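Local atomic coordinates of geranylgeranyl pyrophosphate synthase (Corynebacterium glutamicum, PDB entry 3LMD), a protein that probably makes long-chain polyprenyl diphosphates, as a metal-dependent, all-helical prenyltransferase of the FPP/GGPP synthase family. Residues Leu112-Val117 and Ala142-Leu147; Asp240-Ile245 and Thr266-Tyr271. All blocks are in the same frame, centred on the assembly; numbering follows the deposited sequence.

Interaction 1. Residues Leu112-Val117 and Ala142-Leu147; sequences LYHDDV and AGDILL
His114 NE2 donates a hydrogen bond to Asp144 OD1 over 3.1 Å, the polar link between two antiparallel helices whose axes pass 9.1 Å apart at 161°. The oxygen lies in the plane of the imidazole at its edge, but the approach is bent, with an N-H...O angle of 139°. OD1 is met on its syn side, out of the carboxylate plane, and ring and carboxylate stand nearly perpendicular. His114 is split over two conformers, and the bond, belonging to one of them, is to that extent doubtful. In both residues CG lies anti to the carbonyl carbon, which carries the two groups across to each other. The imidazole also comes close to Gly143, with CE1 3.6 Å from Gly143 CA; the glycine has no side chain to keep the ring off its backbone. Tyr113, one residue earlier, is directed toward the partner helix. Its CE2 packs on Leu146 CD2 at 3.9 Å and its CD2 on Ala142 CB at 4.1 Å, while Gly143 N approaches the ring edge. Asp115, next after His114, opens the DDxxD motif and is a calcium ligand together with Asp119; neither carries the ion in this chain. Leu146 also packs on Ile106, Leu109 and Ala110 of helix 95-118 and on Val66 of helix 60-69, and at the dimer interface His114 and Asp144 pack against Asp144 and His114 of the second subunit.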
ATOM      1  N   LEU A 112      -5.156   7.718  -5.426  1.00 29.16           N
ATOM      2  CA  LEU A 112      -4.850   9.086  -5.779  1.00 37.15           C
ATOM      3  C   LEU A 112      -3.561   9.589  -5.174  1.00 38.03           C
ATOM      4  O   LEU A 112      -2.774  10.267  -5.835  1.00 38.57           O
ATOM      5  CB  LEU A 112      -5.977  10.031  -5.345  1.00 35.44           C
ATOM      6  CG  LEU A 112      -7.239  10.003  -6.208  1.00 48.41           C
ATOM      7  CD1 LEU A 112      -8.314  10.921  -5.590  1.00 43.15           C
ATOM      8  CD2 LEU A 112      -6.936  10.406  -7.659  1.00 41.34           C
ATOM      9  N   TYR A 113      -3.357   9.327  -3.897  1.00 28.42           N
ATOM     10  CA  TYR A 113      -2.146   9.817  -3.256  1.00 33.42           C
ATOM     11  C   TYR A 113      -0.910   9.227  -3.915  1.00 34.48           C
ATOM     12  O   TYR A 113       0.076   9.942  -4.140  1.00 35.49           O
ATOM     13  CB  TYR A 113      -2.188   9.557  -1.756  1.00 32.36           C
ATOM     14  CG  TYR A 113      -3.392  10.228  -1.136  1.00 39.72           C
ATOM     15  CD1 TYR A 113      -4.165  11.118  -1.889  1.00 54.73           C
ATOM     16  CD2 TYR A 113      -3.769   9.982   0.176  1.00 40.61           C
ATOM     17  CE1 TYR A 113      -5.286  11.754  -1.355  1.00 56.19           C
ATOM     18  CE2 TYR A 113      -4.893  10.623   0.733  1.00 44.90           C
ATOM     19  CZ  TYR A 113      -5.641  11.511  -0.043  1.00 63.77           C
ATOM     20  OH  TYR A 113      -6.754  12.151   0.473  1.00 69.31           O
ATOM     21  N   HIS A 114      -0.945   7.944  -4.281  1.00 26.50           N
ATOM     22  CA  HIS A 114       0.217   7.351  -4.967  0.50 31.14           C
ATOM     23  C   HIS A 114       0.317   7.818  -6.416  1.00 35.92           C
ATOM     24  O   HIS A 114       1.407   7.994  -6.951  1.00 39.81           O
ATOM     25  CB  HIS A 114       0.180   5.825  -4.917  0.50 27.50           C
ATOM     26  CG  HIS A 114       0.527   5.256  -3.574  0.50 30.68           C
ATOM     27  ND1 HIS A 114       0.699   6.041  -2.450  0.50 29.16           N
ATOM     28  CD2 HIS A 114       0.729   3.979  -3.175  0.50 25.63           C
ATOM     29  CE1 HIS A 114       0.997   5.267  -1.418  0.50 30.53           C
ATOM     30  NE2 HIS A 114       1.023   4.012  -1.833  0.50 33.43           N
ATOM     31  N   ASP A 115      -0.825   7.993  -7.063  1.00 34.43           N
ATOM     32  CA  ASP A 115      -0.848   8.564  -8.417  1.00 43.76           C
ATOM     33  C   ASP A 115      -0.253   9.947  -8.476  1.00 45.85           C
ATOM     34  O   ASP A 115       0.528  10.240  -9.373  1.00 56.70           O
ATOM     35  CB  ASP A 115      -2.275   8.678  -8.936  1.00 46.07           C
ATOM     36  CG  ASP A 115      -2.648   7.541  -9.811  1.00 60.82           C
ATOM     37  OD1 ASP A 115      -1.732   6.795 -10.209  1.00 78.89           O
ATOM     38  OD2 ASP A 115      -3.855   7.398 -10.115  1.00 85.28           O
ATOM     39  N   ASP A 116      -0.680  10.819  -7.570  1.00 50.23           N
ATOM     40  CA  ASP A 116      -0.224  12.209  -7.564  1.00 56.26           C
ATOM     41  C   ASP A 116       1.301  12.318  -7.420  1.00 59.90           C
ATOM     42  O   ASP A 116       1.929  13.185  -8.029  1.00 62.86           O
ATOM     43  CB  ASP A 116      -0.936  13.027  -6.479  1.00 58.50           C
ATOM     44  CG  ASP A 116      -2.443  13.201  -6.747  1.00 72.22           C
ATOM     45  OD1 ASP A 116      -2.969  12.696  -7.775  1.00 65.53           O
ATOM     46  OD2 ASP A 116      -3.111  13.850  -5.910  1.00 81.68           O
ATOM     47  N   VAL A 117       1.902  11.436  -6.632  1.00 52.09           N
ATOM     48  CA  VAL A 117       3.359  11.446  -6.469  1.00 55.82           C
ATOM     49  C   VAL A 117       4.094  11.113  -7.776  1.00 61.55           C
ATOM     50  O   VAL A 117       5.182  11.618  -8.044  1.00 62.73           O
ATOM     51  CB  VAL A 117       3.812  10.490  -5.351  1.00 57.09           C
ATOM     52  CG1 VAL A 117       5.305  10.206  -5.457  1.00 61.62           C
ATOM     53  CG2 VAL A 117       3.486  11.084  -4.003  1.00 56.81           C
ATOM     54  N   ALA A 142       0.918   8.543   3.395  1.00 24.37           N
ATOM     55  CA  ALA A 142      -0.527   8.747   3.575  1.00 25.50           C
ATOM     56  C   ALA A 142      -1.326   7.654   2.825  1.00 26.40           C
ATOM     57  O   ALA A 142      -2.318   7.111   3.337  1.00 26.61           O
ATOM     58  CB  ALA A 142      -0.933  10.139   3.080  1.00 32.16           C
ATOM     59  N   GLY A 143      -0.906   7.344   1.602  1.00 27.67           N
ATOM     60  CA  GLY A 143      -1.572   6.289   0.837  1.00 25.02           C
ATOM     61  C   GLY A 143      -1.457   4.970   1.600  1.00 28.59           C
ATOM     62  O   GLY A 143      -2.429   4.229   1.716  1.00 23.03           O
ATOM     63  N   ASP A 144      -0.285   4.684   2.159  1.00 25.97           N
ATOM     64  CA  ASP A 144      -0.098   3.403   2.874  1.00 25.57           C
ATOM     65  C   ASP A 144      -0.942   3.291   4.154  1.00 22.64           C
ATOM     66  O   ASP A 144      -1.477   2.196   4.474  1.00 23.97           O
ATOM     67  CB  ASP A 144       1.376   3.178   3.225  1.00 23.76           C
ATOM     68  CG  ASP A 144       2.236   2.913   1.985  1.00 34.23           C
ATOM     69  OD1 ASP A 144       1.676   2.733   0.885  1.00 29.58           O
ATOM     70  OD2 ASP A 144       3.477   2.886   2.104  1.00 32.20           O
ATOM     71  N   ILE A 145      -1.030   4.376   4.931  1.00 21.51           N
ATOM     72  CA  ILE A 145      -1.775   4.262   6.171  1.00 23.23           C
ATOM     73  C   ILE A 145      -3.262   4.120   5.812  1.00 20.15           C
ATOM     74  O   ILE A 145      -4.006   3.421   6.520  1.00 24.81           O
ATOM     75  CB  ILE A 145      -1.547   5.455   7.180  1.00 22.38           C
ATOM     76  CG1 ILE A 145      -2.127   5.108   8.554  1.00 28.41           C
ATOM     77  CG2 ILE A 145      -2.167   6.801   6.662  1.00 22.76           C
ATOM     78  CD1 ILE A 145      -1.269   4.130   9.377  1.00 31.22           C
ATOM     79  N   LEU A 146      -3.687   4.734   4.712  1.00 20.86           N
ATOM     80  CA  LEU A 146      -5.082   4.521   4.253  1.00 23.35           C
ATOM     81  C   LEU A 146      -5.354   3.048   3.957  1.00 27.14           C
ATOM     82  O   LEU A 146      -6.392   2.492   4.354  1.00 23.96           O
ATOM     83  CB  LEU A 146      -5.440   5.431   3.049  1.00 23.86           C
ATOM     84  CG  LEU A 146      -6.187   6.721   3.436  1.00 26.98           C
ATOM     85  CD1 LEU A 146      -5.389   7.638   4.375  1.00 30.71           C
ATOM     86  CD2 LEU A 146      -6.557   7.432   2.157  1.00 23.71           C
ATOM     87  N   LEU A 147      -4.420   2.399   3.277  1.00 24.85           N
ATOM     88  CA  LEU A 147      -4.545   0.948   3.019  1.00 23.21           C
ATOM     89  C   LEU A 147      -4.589   0.163   4.333  1.00 26.32           C
ATOM     90  O   LEU A 147      -5.356  -0.795   4.466  1.00 22.37           O
ATOM     91  CB  LEU A 147      -3.411   0.441   2.080  1.00 24.54           C
ATOM     92  CG  LEU A 147      -3.510   1.163   0.707  1.00 34.46           C
ATOM     93  CD1 LEU A 147      -2.271   1.053  -0.159  1.00 37.51           C
ATOM     94  CD2 LEU A 147      -4.759   0.733  -0.119  1.00 31.62           C
TER

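Interaction 2. Residues Asp240-Ile245 and Thr266-Tyr271; sequences DDIIDI and TLPVLY
Ile245 and Thr266 run past each other in opposite directions, bringing Ile245 CD1 to 3.4 Å from Thr266 OG1. With CG1 anti to its carbonyl carbon (chi1 -67°), Ile245 extends toward the start of the other helix, where the same CD1 also meets Val269 CG2 at 3.6 Å and Pro268 CG at 3.8 Å. One methyl thus lodges among three residues of the helix start. Pro268 CG touches a second isoleucine, Ile242, at CG1, 4.0 Å away. Asp241 meets Thr266 at a slant: the flat carboxylate comes against the threonine's carbon side, CG lying 3.5 Å from Thr266 CG2, and its oxygens bond elsewhere, OD2 to Tyr192 and OD1 to Gln237. Asp240, Asp241 and Asp244 are the aspartates of the sequence DDIID, the second aspartate-rich motif of trans-prenyltransferases. In relatives this motif helps bind magnesium and diphosphate. Thr266 stands at the N-cap position of helix 267-274, but its side chain makes no capping bond. With chi1 at 60°, OG1 sits between backbone N and carbonyl carbon and faces a water. That water donates to Asp241 O over 3.0 Å; its link to Thr266 OG1 is implausibly short, which leaves the bridge doubtful. The axes of the two short helical segments stand 74° apart, consistent with contact at the start of helix 267-274. Beyond it, Ile245 packs on Leu301 and Leu304, Pro268 and Ile242 on Ala313, and Thr266 on Tyr192.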
ATOM      1  N   ASP A 240     -15.334  11.888 -20.804  1.00 25.72           N
ATOM      2  CA  ASP A 240     -14.426  12.955 -20.341  1.00 30.74           C
ATOM      3  C   ASP A 240     -13.368  13.277 -21.413  1.00 34.58           C
ATOM      4  O   ASP A 240     -13.008  14.450 -21.655  1.00 29.81           O
ATOM      5  CB  ASP A 240     -13.683  12.524 -19.058  1.00 30.74           C
ATOM      6  CG  ASP A 240     -14.513  12.692 -17.794  1.00 43.26           C
ATOM      7  OD1 ASP A 240     -15.617  13.270 -17.854  1.00 42.03           O
ATOM      8  OD2 ASP A 240     -14.042  12.253 -16.722  1.00 49.81           O
ATOM      9  N   ASP A 241     -12.821  12.227 -22.008  1.00 26.23           N
ATOM     10  CA  ASP A 241     -11.764  12.390 -23.010  1.00 27.46           C
ATOM     11  C   ASP A 241     -12.272  13.081 -24.270  1.00 29.49           C
ATOM     12  O   ASP A 241     -11.579  13.923 -24.832  1.00 33.72           O
ATOM     13  CB  ASP A 241     -11.093  11.043 -23.352  1.00 26.91           C
ATOM     14  CG  ASP A 241     -10.266  10.489 -22.189  1.00 32.70           C
ATOM     15  OD1 ASP A 241      -9.958  11.245 -21.257  1.00 37.57           O
ATOM     16  OD2 ASP A 241      -9.940   9.288 -22.190  1.00 34.88           O
ATOM     17  N   ILE A 242     -13.489  12.737 -24.695  1.00 29.13           N
ATOM     18  CA  ILE A 242     -14.124  13.425 -25.802  1.00 30.33           C
ATOM     19  C   ILE A 242     -14.328  14.918 -25.482  1.00 36.28           C
ATOM     20  O   ILE A 242     -14.010  15.811 -26.291  1.00 35.03           O
ATOM     21  CB  ILE A 242     -15.479  12.773 -26.151  1.00 27.61           C
ATOM     22  CG1 ILE A 242     -15.260  11.363 -26.754  1.00 24.99           C
ATOM     23  CG2 ILE A 242     -16.285  13.690 -27.116  1.00 27.90           C
ATOM     24  CD1 ILE A 242     -16.621  10.538 -26.817  1.00 24.77           C
ATOM     25  N   ILE A 243     -14.879  15.188 -24.306  1.00 29.43           N
ATOM     26  CA  ILE A 243     -15.142  16.564 -23.883  1.00 30.23           C
ATOM     27  C   ILE A 243     -13.834  17.378 -23.879  1.00 32.63           C
ATOM     28  O   ILE A 243     -13.805  18.519 -24.348  1.00 33.10           O
ATOM     29  CB  ILE A 243     -15.829  16.607 -22.480  1.00 31.60           C
ATOM     30  CG1 ILE A 243     -17.290  16.141 -22.607  1.00 36.18           C
ATOM     31  CG2 ILE A 243     -15.774  18.038 -21.899  1.00 34.97           C
ATOM     32  CD1 ILE A 243     -17.983  15.870 -21.256  1.00 37.20           C
ATOM     33  N   ASP A 244     -12.747  16.773 -23.409  1.00 32.41           N
ATOM     34  CA  ASP A 244     -11.466  17.470 -23.324  1.00 37.93           C
ATOM     35  C   ASP A 244     -10.995  17.986 -24.682  1.00 42.90           C
ATOM     36  O   ASP A 244     -10.340  19.040 -24.785  1.00 39.54           O
ATOM     37  CB  ASP A 244     -10.389  16.553 -22.747  1.00 37.05           C
ATOM     38  CG  ASP A 244      -9.053  17.278 -22.526  1.00 47.53           C
ATOM     39  OD1 ASP A 244      -9.014  18.192 -21.678  1.00 59.37           O
ATOM     40  OD2 ASP A 244      -8.044  16.936 -23.183  1.00 59.95           O
ATOM     41  N   ILE A 245     -11.301  17.225 -25.724  1.00 34.22           N
ATOM     42  CA  ILE A 245     -10.857  17.581 -27.061  1.00 36.25           C
ATOM     43  C   ILE A 245     -11.881  18.396 -27.830  1.00 43.36           C
ATOM     44  O   ILE A 245     -11.517  19.291 -28.588  1.00 44.86           O
ATOM     45  CB  ILE A 245     -10.578  16.333 -27.883  1.00 34.44           C
ATOM     46  CG1 ILE A 245      -9.373  15.582 -27.308  1.00 34.04           C
ATOM     47  CG2 ILE A 245     -10.408  16.704 -29.383  1.00 35.59           C
ATOM     48  CD1 ILE A 245      -9.438  14.100 -27.588  1.00 41.93           C
ATOM     49  N   THR A 266      -5.822  10.378 -26.172  1.00 29.92           N
ATOM     50  CA  THR A 266      -6.955   9.544 -25.777  1.00 28.89           C
ATOM     51  C   THR A 266      -7.714   8.977 -26.996  1.00 33.18           C
ATOM     52  O   THR A 266      -7.365   9.240 -28.138  1.00 29.29           O
ATOM     53  CB  THR A 266      -7.889  10.370 -24.905  1.00 31.41           C
ATOM     54  OG1 THR A 266      -8.349  11.496 -25.665  1.00 29.97           O
ATOM     55  CG2 THR A 266      -7.099  10.913 -23.665  1.00 30.23           C
ATOM     56  N   LEU A 267      -8.768   8.214 -26.746  1.00 28.97           N
ATOM     57  CA  LEU A 267      -9.416   7.441 -27.796  1.00 28.09           C
ATOM     58  C   LEU A 267      -9.723   8.181 -29.104  1.00 26.97           C
ATOM     59  O   LEU A 267      -9.424   7.658 -30.164  1.00 29.49           O
ATOM     60  CB  LEU A 267     -10.713   6.826 -27.267  1.00 29.68           C
ATOM     61  CG  LEU A 267     -11.303   5.685 -28.068  1.00 31.76           C
ATOM     62  CD1 LEU A 267     -10.223   4.603 -28.286  1.00 32.56           C
ATOM     63  CD2 LEU A 267     -12.511   5.114 -27.264  1.00 30.55           C
ATOM     64  N   PRO A 268     -10.369   9.361 -29.047  1.00 24.19           N
ATOM     65  CA  PRO A 268     -10.656   9.996 -30.355  1.00 29.53           C
ATOM     66  C   PRO A 268      -9.388  10.301 -31.162  1.00 28.34           C
ATOM     67  O   PRO A 268      -9.400  10.263 -32.399  1.00 27.05           O
ATOM     68  CB  PRO A 268     -11.305  11.323 -29.976  1.00 26.91           C
ATOM     69  CG  PRO A 268     -11.716  11.182 -28.516  1.00 32.30           C
ATOM     70  CD  PRO A 268     -10.830  10.171 -27.910  1.00 25.82           C
ATOM     71  N   VAL A 269      -8.313  10.658 -30.472  1.00 28.45           N
ATOM     72  CA  VAL A 269      -7.061  10.969 -31.139  1.00 27.26           C
ATOM     73  C   VAL A 269      -6.462   9.715 -31.727  1.00 27.18           C
ATOM     74  O   VAL A 269      -5.944   9.735 -32.845  1.00 26.57           O
ATOM     75  CB  VAL A 269      -6.007  11.615 -30.163  1.00 26.92           C
ATOM     76  CG1 VAL A 269      -4.730  12.054 -30.964  1.00 28.86           C
ATOM     77  CG2 VAL A 269      -6.610  12.767 -29.433  1.00 26.31           C
ATOM     78  N   LEU A 270      -6.525   8.613 -30.985  1.00 27.20           N
ATOM     79  CA  LEU A 270      -5.954   7.362 -31.463  1.00 26.75           C
ATOM     80  C   LEU A 270      -6.725   6.852 -32.684  1.00 30.26           C
ATOM     81  O   LEU A 270      -6.141   6.319 -33.615  1.00 25.49           O
ATOM     82  CB  LEU A 270      -5.980   6.282 -30.370  1.00 23.61           C
ATOM     83  CG  LEU A 270      -5.166   6.685 -29.118  1.00 25.96           C
ATOM     84  CD1 LEU A 270      -5.415   5.668 -27.966  1.00 29.11           C
ATOM     85  CD2 LEU A 270      -3.689   6.747 -29.499  1.00 31.13           C
ATOM     86  N   TYR A 271      -8.042   6.966 -32.659  1.00 27.75           N
ATOM     87  CA  TYR A 271      -8.831   6.600 -33.853  1.00 26.79           C
ATOM     88  C   TYR A 271      -8.446   7.469 -35.079  1.00 23.57           C
ATOM     89  O   TYR A 271      -8.250   6.941 -36.192  1.00 27.36           O
ATOM     90  CB  TYR A 271     -10.308   6.780 -33.550  1.00 30.71           C
ATOM     91  CG  TYR A 271     -10.942   5.582 -32.869  1.00 29.78           C
ATOM     92  CD1 TYR A 271     -10.747   4.287 -33.349  1.00 37.87           C
ATOM     93  CD2 TYR A 271     -11.755   5.751 -31.778  1.00 30.11           C
ATOM     94  CE1 TYR A 271     -11.354   3.198 -32.727  1.00 41.48           C
ATOM     95  CE2 TYR A 271     -12.358   4.669 -31.149  1.00 34.30           C
ATOM     96  CZ  TYR A 271     -12.154   3.409 -31.626  1.00 38.30           C
ATOM     97  OH  TYR A 271     -12.784   2.360 -30.991  1.00 39.08           O
TER
HETATM   98  O   HOH W   1      -8.657  13.694 -24.429  1.00 36.24           O

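How the interactions relate
From the N terminus, four helices precede helix 95-118, whose C-terminal end bears the start of the first aspartate-rich motif. The chain then runs through the unmodelled residues 120-130 into helix 132-157, and interaction 1 closes this connection. Helices 159-181 and 188-214 follow before helix 219-246 brings in the second motif. Interaction 2 closes the next excursion, which includes the unmodelled residues 248-255 and helix 258-262, by setting helix 267-274 against the end of helix 219-246. The two loops lie in series, neither nested nor crossing. The centres of interactions 1 and 2 are about 28 Å apart. Interaction 1 borders the second subunit, whereas no other chain touches the segments of interaction 2.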